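Local coordinates for protein putative aldehyde dehydrogenase (Burkholderia cenocepacia, PDB 4YWE) that probably oxidises aldehydes with NAD or NADP as acceptor, and binds calcium and magnesium ions, at residues E184-S189 and P330-K335; L188-V193 and L207-G212. All blocks are in the same frame, centred on the assembly; numbering follows the deposited sequence.

Contact 1: residues E184-S189 and P330-K335; sequences EDACLS and PLINAK. With CA (calcium ion), chain K.
Asp185 and Ile332 mark the closest backbone approach, with their CA atoms 7.2 Å apart. Each segment runs into a helix. Residues 184-187 are the loop before helix 188-200, and the other segment leads into helix 334-349. Cys187 and Asn333 hold the two N-cap positions. No backbone hydrogen bond joins the segments directly. A calcium ion and its water link them instead. The carbonyl O of Asp185 binds the calcium ion at 2.6 Å, and water 1 sits on the same ion. That water donates a hydrogen bond of 2.9 Å to Ile332 O. The carbonyl of Ile332 is thus second shell to the metal. Asp99 OD1 and Val32 O also bind the ion. Residues 184-187 connect strand 177-182 to helix 188-200 in a beta-alpha-beta unit. Asp99 OD2 accepts hydrogen bonds from Cys187 N and Leu188 N.

The carboxylate of Asp185 faces Asn333 rather than the metal. Asn333 ND2 gives OD1 of Asp185 a weak hydrogen bond of 3.3 Å, bent to 151° at the hydrogen. The amide and carboxylate planes stand 73° apart. The other end of the amide, OD1, caps Gln336 N and so ties the group to its own helix. Ile332 lays CG1 against Asp185 CB at 3.8 Å. With CG1 anti to the backbone N (chi1 -169°), its CD1 reaches Ala186 CB at 4.4 Å.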
ATOM      1  N   GLU A 184      -7.777 -24.100 -29.636  1.00 19.16           N
ATOM      2  CA  GLU A 184      -8.440 -24.657 -30.810  1.00 20.36           C
ATOM      3  C   GLU A 184      -9.491 -25.699 -30.436  1.00 21.37           C
ATOM      4  O   GLU A 184     -10.387 -25.999 -31.225  1.00 22.19           O
ATOM      5  CB  GLU A 184      -7.411 -25.276 -31.762  1.00 21.74           C
ATOM      6  CG  GLU A 184      -6.497 -26.316 -31.124  1.00 25.03           C
ATOM      7  CD  GLU A 184      -5.239 -25.709 -30.521  1.00 30.54           C
ATOM      8  OE1 GLU A 184      -5.340 -24.660 -29.850  1.00 35.39           O
ATOM      9  OE2 GLU A 184      -4.148 -26.281 -30.723  1.00 30.79           O
ATOM     10  N   ASP A 185      -9.382 -26.247 -29.231  1.00 19.82           N
ATOM     11  CA  ASP A 185     -10.311 -27.279 -28.782  1.00 22.04           C
ATOM     12  C   ASP A 185     -11.586 -26.680 -28.192  1.00 21.39           C
ATOM     13  O   ASP A 185     -12.613 -27.353 -28.124  1.00 19.93           O
ATOM     14  CB  ASP A 185      -9.631 -28.197 -27.766  1.00 26.17           C
ATOM     15  CG  ASP A 185      -8.664 -29.169 -28.419  1.00 26.08           C
ATOM     16  OD1 ASP A 185      -9.096 -29.916 -29.323  1.00 22.69           O
ATOM     17  OD2 ASP A 185      -7.475 -29.178 -28.039  1.00 28.68           O
ATOM     18  N   ALA A 186     -11.515 -25.419 -27.772  1.00 16.46           N
ATOM     19  CA  ALA A 186     -12.681 -24.705 -27.253  1.00 17.18           C
ATOM     20  C   ALA A 186     -12.414 -23.204 -27.165  1.00 19.55           C
ATOM     21  O   ALA A 186     -11.580 -22.763 -26.374  1.00 20.27           O
ATOM     22  CB  ALA A 186     -13.083 -25.249 -25.886  1.00 16.16           C
ATOM     23  N   CYS A 187     -13.126 -22.421 -27.972  1.00 26.56           N
ATOM     24  CA  CYS A 187     -12.927 -20.975 -27.977  1.00 21.72           C
ATOM     25  C   CYS A 187     -14.136 -20.197 -28.490  1.00 18.78           C
ATOM     26  O   CYS A 187     -14.060 -18.981 -28.674  1.00 23.68           O
ATOM     27  CB  CYS A 187     -11.701 -20.614 -28.819  1.00 19.56           C
ATOM     28  SG  CYS A 187     -11.817 -21.060 -30.568  1.00 22.54           S
ATOM     29  N   LEU A 188     -15.250 -20.886 -28.715  1.00 18.91           N
ATOM     30  CA  LEU A 188     -16.432 -20.238 -29.277  1.00 19.03           C
ATOM     31  C   LEU A 188     -17.056 -19.233 -28.311  1.00 18.16           C
ATOM     32  O   LEU A 188     -17.636 -18.234 -28.739  1.00 19.72           O
ATOM     33  CB  LEU A 188     -17.474 -21.282 -29.686  1.00 23.32           C
ATOM     34  CG  LEU A 188     -17.196 -22.029 -30.991  1.00 23.96           C
ATOM     35  CD1 LEU A 188     -18.396 -22.876 -31.390  1.00 21.71           C
ATOM     36  CD2 LEU A 188     -16.829 -21.053 -32.098  1.00 24.74           C
ATOM     37  N   SER A 189     -16.937 -19.495 -27.015  1.00 17.41           N
ATOM     38  CA  SER A 189     -17.490 -18.594 -26.011  1.00 21.08           C
ATOM     39  C   SER A 189     -16.760 -17.257 -26.026  1.00 18.20           C
ATOM     40  O   SER A 189     -17.384 -16.200 -25.935  1.00 19.55           O
ATOM     41  CB  SER A 189     -17.414 -19.224 -24.618  1.00 21.13           C
ATOM     42  OG  SER A 189     -16.068 -19.399 -24.210  1.00 25.25           O
ATOM     43  N   PRO A 330     -18.057 -35.329 -20.515  1.00 26.32           N
ATOM     44  CA  PRO A 330     -16.951 -35.968 -21.233  1.00 27.48           C
ATOM     45  C   PRO A 330     -15.669 -35.149 -21.155  1.00 27.98           C
ATOM     46  O   PRO A 330     -15.711 -33.987 -20.748  1.00 27.88           O
ATOM     47  CB  PRO A 330     -17.465 -36.032 -22.670  1.00 26.12           C
ATOM     48  CG  PRO A 330     -18.360 -34.846 -22.781  1.00 24.81           C
ATOM     49  CD  PRO A 330     -19.029 -34.713 -21.436  1.00 26.23           C
ATOM     50  N   LEU A 331     -14.546 -35.748 -21.535  1.00 27.22           N
ATOM     51  CA  LEU A 331     -13.289 -35.016 -21.614  1.00 25.48           C
ATOM     52  C   LEU A 331     -13.235 -34.265 -22.941  1.00 23.87           C
ATOM     53  O   LEU A 331     -14.069 -34.489 -23.815  1.00 26.08           O
ATOM     54  CB  LEU A 331     -12.096 -35.960 -21.462  1.00 26.59           C
ATOM     55  CG  LEU A 331     -12.072 -36.748 -20.149  1.00 25.93           C
ATOM     56  CD1 LEU A 331     -10.787 -37.554 -20.015  1.00 26.93           C
ATOM     57  CD2 LEU A 331     -12.256 -35.818 -18.958  1.00 24.13           C
ATOM     58  N   ILE A 332     -12.255 -33.379 -23.088  1.00 26.49           N
ATOM     59  CA  ILE A 332     -12.248 -32.428 -24.195  1.00 23.62           C
ATOM     60  C   ILE A 332     -12.049 -33.104 -25.558  1.00 25.49           C
ATOM     61  O   ILE A 332     -12.600 -32.646 -26.559  1.00 25.85           O
ATOM     62  CB  ILE A 332     -11.187 -31.327 -23.957  1.00 23.21           C
ATOM     63  CG1 ILE A 332     -11.355 -30.185 -24.963  1.00 23.80           C
ATOM     64  CG2 ILE A 332      -9.782 -31.898 -24.001  1.00 26.19           C
ATOM     65  CD1 ILE A 332     -12.696 -29.489 -24.874  1.00 26.22           C
ATOM     66  N   ASN A 333     -11.282 -34.192 -25.603  1.00 22.47           N
ATOM     67  CA  ASN A 333     -11.072 -34.917 -26.855  1.00 22.53           C
ATOM     68  C   ASN A 333     -10.511 -36.320 -26.631  1.00 25.79           C
ATOM     69  O   ASN A 333     -10.358 -36.767 -25.494  1.00 26.89           O
ATOM     70  CB  ASN A 333     -10.146 -34.126 -27.790  1.00 26.13           C
ATOM     71  CG  ASN A 333      -8.829 -33.741 -27.138  1.00 24.51           C
ATOM     72  OD1 ASN A 333      -8.288 -34.474 -26.310  1.00 28.23           O
ATOM     73  ND2 ASN A 333      -8.305 -32.581 -27.516  1.00 19.85           N
ATOM     74  N   ALA A 334     -10.207 -37.007 -27.728  1.00 28.65           N
ATOM     75  CA  ALA A 334      -9.712 -38.378 -27.673  1.00 27.36           C
ATOM     76  C   ALA A 334      -8.276 -38.445 -27.162  1.00 26.82           C
ATOM     77  O   ALA A 334      -7.896 -39.399 -26.483  1.00 25.87           O
ATOM     78  CB  ALA A 334      -9.812 -39.026 -29.046  1.00 28.62           C
ATOM     79  N   LYS A 335      -7.481 -37.432 -27.495  1.00 23.43           N
ATOM     80  CA  LYS A 335      -6.083 -37.385 -27.079  1.00 23.81           C
ATOM     81  C   LYS A 335      -5.958 -37.297 -25.560  1.00 22.60           C
ATOM     82  O   LYS A 335      -5.076 -37.914 -24.963  1.00 21.32           O
ATOM     83  CB  LYS A 335      -5.368 -36.202 -27.734  1.00 19.54           C
TER
HETATM   84 CA    CA K 503     -14.920 -28.330 -28.720  1.00 57.24          CA
HETATM   85  O   HOH W   1     -13.954 -30.404 -27.904  1.00 18.13           O
HETATM   86  O   HOH W   2     -13.353 -28.501 -30.718  1.00 25.34           O

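Contact 2: residues L188-V193 and L207-G212; sequences LSVLRV and LNIVTG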
ATOM      1  N   LEU A 188     -15.250 -20.886 -28.715  1.00 18.91           N
ATOM      2  CA  LEU A 188     -16.432 -20.238 -29.277  1.00 19.03           C
ATOM      3  C   LEU A 188     -17.056 -19.233 -28.311  1.00 18.16           C
ATOM      4  O   LEU A 188     -17.636 -18.234 -28.739  1.00 19.72           O
ATOM      5  CB  LEU A 188     -17.474 -21.282 -29.686  1.00 23.32           C
ATOM      6  CG  LEU A 188     -17.196 -22.029 -30.991  1.00 23.96           C
ATOM      7  CD1 LEU A 188     -18.396 -22.876 -31.390  1.00 21.71           C
ATOM      8  CD2 LEU A 188     -16.829 -21.053 -32.098  1.00 24.74           C
ATOM      9  N   SER A 189     -16.937 -19.495 -27.015  1.00 17.41           N
ATOM     10  CA  SER A 189     -17.490 -18.594 -26.011  1.00 21.08           C
ATOM     11  C   SER A 189     -16.760 -17.257 -26.026  1.00 18.20           C
ATOM     12  O   SER A 189     -17.384 -16.200 -25.935  1.00 19.55           O
ATOM     13  CB  SER A 189     -17.414 -19.224 -24.618  1.00 21.13           C
ATOM     14  OG  SER A 189     -16.068 -19.399 -24.210  1.00 25.25           O
ATOM     15  N   VAL A 190     -15.438 -17.313 -26.154  1.00 18.67           N
ATOM     16  CA  VAL A 190     -14.593 -16.123 -26.156  1.00 17.31           C
ATOM     17  C   VAL A 190     -14.954 -15.183 -27.304  1.00 18.91           C
ATOM     18  O   VAL A 190     -14.975 -13.962 -27.134  1.00 21.25           O
ATOM     19  CB  VAL A 190     -13.101 -16.515 -26.218  1.00 20.65           C
ATOM     20  CG1 VAL A 190     -12.237 -15.313 -26.573  1.00 21.93           C
ATOM     21  CG2 VAL A 190     -12.660 -17.128 -24.898  1.00 21.05           C
ATOM     22  N   LEU A 191     -15.241 -15.758 -28.468  1.00 16.96           N
ATOM     23  CA  LEU A 191     -15.630 -14.978 -29.640  1.00 21.01           C
ATOM     24  C   LEU A 191     -16.901 -14.170 -29.383  1.00 27.34           C
ATOM     25  O   LEU A 191     -17.024 -13.029 -29.829  1.00 25.73           O
ATOM     26  CB  LEU A 191     -15.832 -15.895 -30.848  1.00 18.41           C
ATOM     27  CG  LEU A 191     -14.616 -16.712 -31.289  1.00 23.67           C
ATOM     28  CD1 LEU A 191     -15.001 -17.711 -32.367  1.00 24.42           C
ATOM     29  CD2 LEU A 191     -13.508 -15.795 -31.777  1.00 23.81           C
ATOM     30  N   ARG A 192     -17.845 -14.769 -28.663  1.00 28.10           N
ATOM     31  CA  ARG A 192     -19.105 -14.106 -28.346  1.00 25.77           C
ATOM     32  C   ARG A 192     -18.893 -12.997 -27.319  1.00 26.10           C
ATOM     33  O   ARG A 192     -19.582 -11.978 -27.340  1.00 25.79           O
ATOM     34  CB  ARG A 192     -20.129 -15.121 -27.831  1.00 26.79           C
ATOM     35  CG  ARG A 192     -21.509 -14.537 -27.574  1.00 33.38           C
ATOM     36  CD  ARG A 192     -22.089 -13.924 -28.839  1.00 39.44           C
ATOM     37  NE  ARG A 192     -23.413 -13.351 -28.612  1.00 48.59           N
ATOM     38  CZ  ARG A 192     -23.637 -12.067 -28.356  1.00 55.22           C
ATOM     39  NH1 ARG A 192     -22.622 -11.215 -28.295  1.00 58.11           N
ATOM     40  NH2 ARG A 192     -24.875 -11.632 -28.162  1.00 55.90           N
ATOM     41  N   VAL A 193     -17.933 -13.205 -26.423  1.00 24.37           N
ATOM     42  CA  VAL A 193     -17.610 -12.222 -25.395  1.00 16.87           C
ATOM     43  C   VAL A 193     -17.051 -10.959 -26.042  1.00 19.30           C
ATOM     44  O   VAL A 193     -17.321  -9.845 -25.589  1.00 19.77           O
ATOM     45  CB  VAL A 193     -16.621 -12.804 -24.365  1.00 15.97           C
ATOM     46  CG1 VAL A 193     -16.165 -11.732 -23.385  1.00 17.51           C
ATOM     47  CG2 VAL A 193     -17.258 -13.970 -23.627  1.00 16.03           C
ATOM     48  N   LEU A 207      -9.402  -5.070 -28.158  1.00 19.65           N
ATOM     49  CA  LEU A 207      -9.474  -6.514 -27.987  1.00 18.85           C
ATOM     50  C   LEU A 207      -9.456  -7.197 -29.350  1.00 22.12           C
ATOM     51  O   LEU A 207     -10.282  -6.899 -30.214  1.00 19.16           O
ATOM     52  CB  LEU A 207     -10.730  -6.911 -27.211  1.00 17.85           C
ATOM     53  CG  LEU A 207     -10.957  -8.411 -27.018  1.00 17.32           C
ATOM     54  CD1 LEU A 207      -9.793  -9.043 -26.266  1.00 16.99           C
ATOM     55  CD2 LEU A 207     -12.271  -8.666 -26.291  1.00 16.37           C
ATOM     56  N   ASN A 208      -8.504  -8.106 -29.538  1.00 15.08           N
ATOM     57  CA  ASN A 208      -8.369  -8.830 -30.795  1.00 18.84           C
ATOM     58  C   ASN A 208      -8.296 -10.330 -30.541  1.00 23.36           C
ATOM     59  O   ASN A 208      -7.555 -10.783 -29.668  1.00 26.35           O
ATOM     60  CB  ASN A 208      -7.127  -8.366 -31.560  1.00 15.66           C
ATOM     61  CG  ASN A 208      -7.118  -6.871 -31.805  1.00 21.11           C
ATOM     62  OD1 ASN A 208      -7.713  -6.383 -32.766  1.00 21.08           O
ATOM     63  ND2 ASN A 208      -6.440  -6.132 -30.933  1.00 15.40           N
ATOM     64  N   ILE A 209      -9.069 -11.094 -31.304  1.00 15.93           N
ATOM     65  CA  ILE A 209      -9.101 -12.541 -31.143  1.00 19.04           C
ATOM     66  C   ILE A 209      -8.623 -13.222 -32.418  1.00 21.76           C
ATOM     67  O   ILE A 209      -9.160 -12.980 -33.499  1.00 23.14           O
ATOM     68  CB  ILE A 209     -10.511 -13.036 -30.770  1.00 20.20           C
ATOM     69  CG1 ILE A 209     -11.159 -12.114 -29.734  1.00 24.92           C
ATOM     70  CG2 ILE A 209     -10.450 -14.469 -30.266  1.00 18.88           C
ATOM     71  CD1 ILE A 209     -10.486 -12.137 -28.382  1.00 26.80           C
ATOM     72  N   VAL A 210      -7.610 -14.072 -32.291  1.00 22.30           N
ATOM     73  CA  VAL A 210      -7.131 -14.859 -33.421  1.00 21.36           C
ATOM     74  C   VAL A 210      -7.176 -16.341 -33.070  1.00 18.96           C
ATOM     75  O   VAL A 210      -6.349 -16.831 -32.302  1.00 18.46           O
ATOM     76  CB  VAL A 210      -5.709 -14.441 -33.842  1.00 21.57           C
ATOM     77  CG1 VAL A 210      -5.213 -15.324 -34.982  1.00 17.16           C
ATOM     78  CG2 VAL A 210      -5.684 -12.978 -34.250  1.00 22.32           C
ATOM     79  N   THR A 211      -8.151 -17.048 -33.630  1.00 19.78           N
ATOM     80  CA  THR A 211      -8.268 -18.485 -33.416  1.00 20.06           C
ATOM     81  C   THR A 211      -7.218 -19.219 -34.239  1.00 21.33           C
ATOM     82  O   THR A 211      -6.658 -18.658 -35.176  1.00 23.00           O
ATOM     83  CB  THR A 211      -9.666 -19.008 -33.791  1.00 21.35           C
ATOM     84  OG1 THR A 211      -9.948 -18.689 -35.161  1.00 25.25           O
ATOM     85  CG2 THR A 211     -10.725 -18.378 -32.901  1.00 20.76           C
ATOM     86  N   GLY A 212      -6.949 -20.471 -33.885  1.00 20.51           N
ATOM     87  CA  GLY A 212      -5.978 -21.267 -34.612  1.00 17.85           C
ATOM     88  C   GLY A 212      -5.202 -22.239 -33.746  1.00 17.36           C
ATOM     89  O   GLY A 212      -5.398 -22.299 -32.531  1.00 16.69           O
TER
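Leu191 and Ile209 make the closest touch, CD2 to CG2 at 3.7 Å. The same CD2 methyl also meets Thr211 CG2 at 4.0 Å, so one leucine branch reaches two residues of 207-212. The Leu191 and Thr211 side chains cross at about a right angle. The preceding residue, Val190, sets CG1 against Ile209 CD1 at 4.1 Å. Ile209 therefore meets the helix with both of its branches. Its CG2 lies anti to the backbone N and meets Leu191 CD2. Its CD1, on the other branch, meets Val190 CG1, and that valine methyl also lies 4.2 Å from Ile209 CG2.

The CA atoms of Leu191 and Ile209 are 7.1 Å apart. Helix 188-200 here packs on strand 207-209, the second strand of the beta-alpha-beta unit that starts with strand 177-182. The two strands are parallel neighbours, as in a Rossmann-like sheet. Ile209 also rests on Val180 and Pro182, and Asn208 and Val210 share backbone hydrogen bonds with Val180. On the helix side, Val190 and Val193 pack on Phe164 of helix 160-174.

Thr211 offers its methyl to the contact, and its OG1 hydrogen-bonds to Ala44 O instead. No hydrogen bond crosses between the segments, so they are held together by apolar methyl packing.

How the contacts relate
Both contacts use helix 188-200, and they share Leu188 and Ser189. Contact 1 involves the loop leading into the helix, and contact 2 the turns that follow. Their centres lie about 15 Å apart. Contact 2 is a buried apolar core contact within one beta-alpha-beta unit, between segments close in sequence. Contact 1 is only partly buried and joins segments 141 residues apart. Its chemistry is mostly polar, with metal, water and amide, plus a small apolar patch. The two meet where Cys187 SG packs on Thr211 CG2 at 3.7 Å. The loop of contact 1 carries a calcium ligand, whereas contact 2 contains no metal ligand.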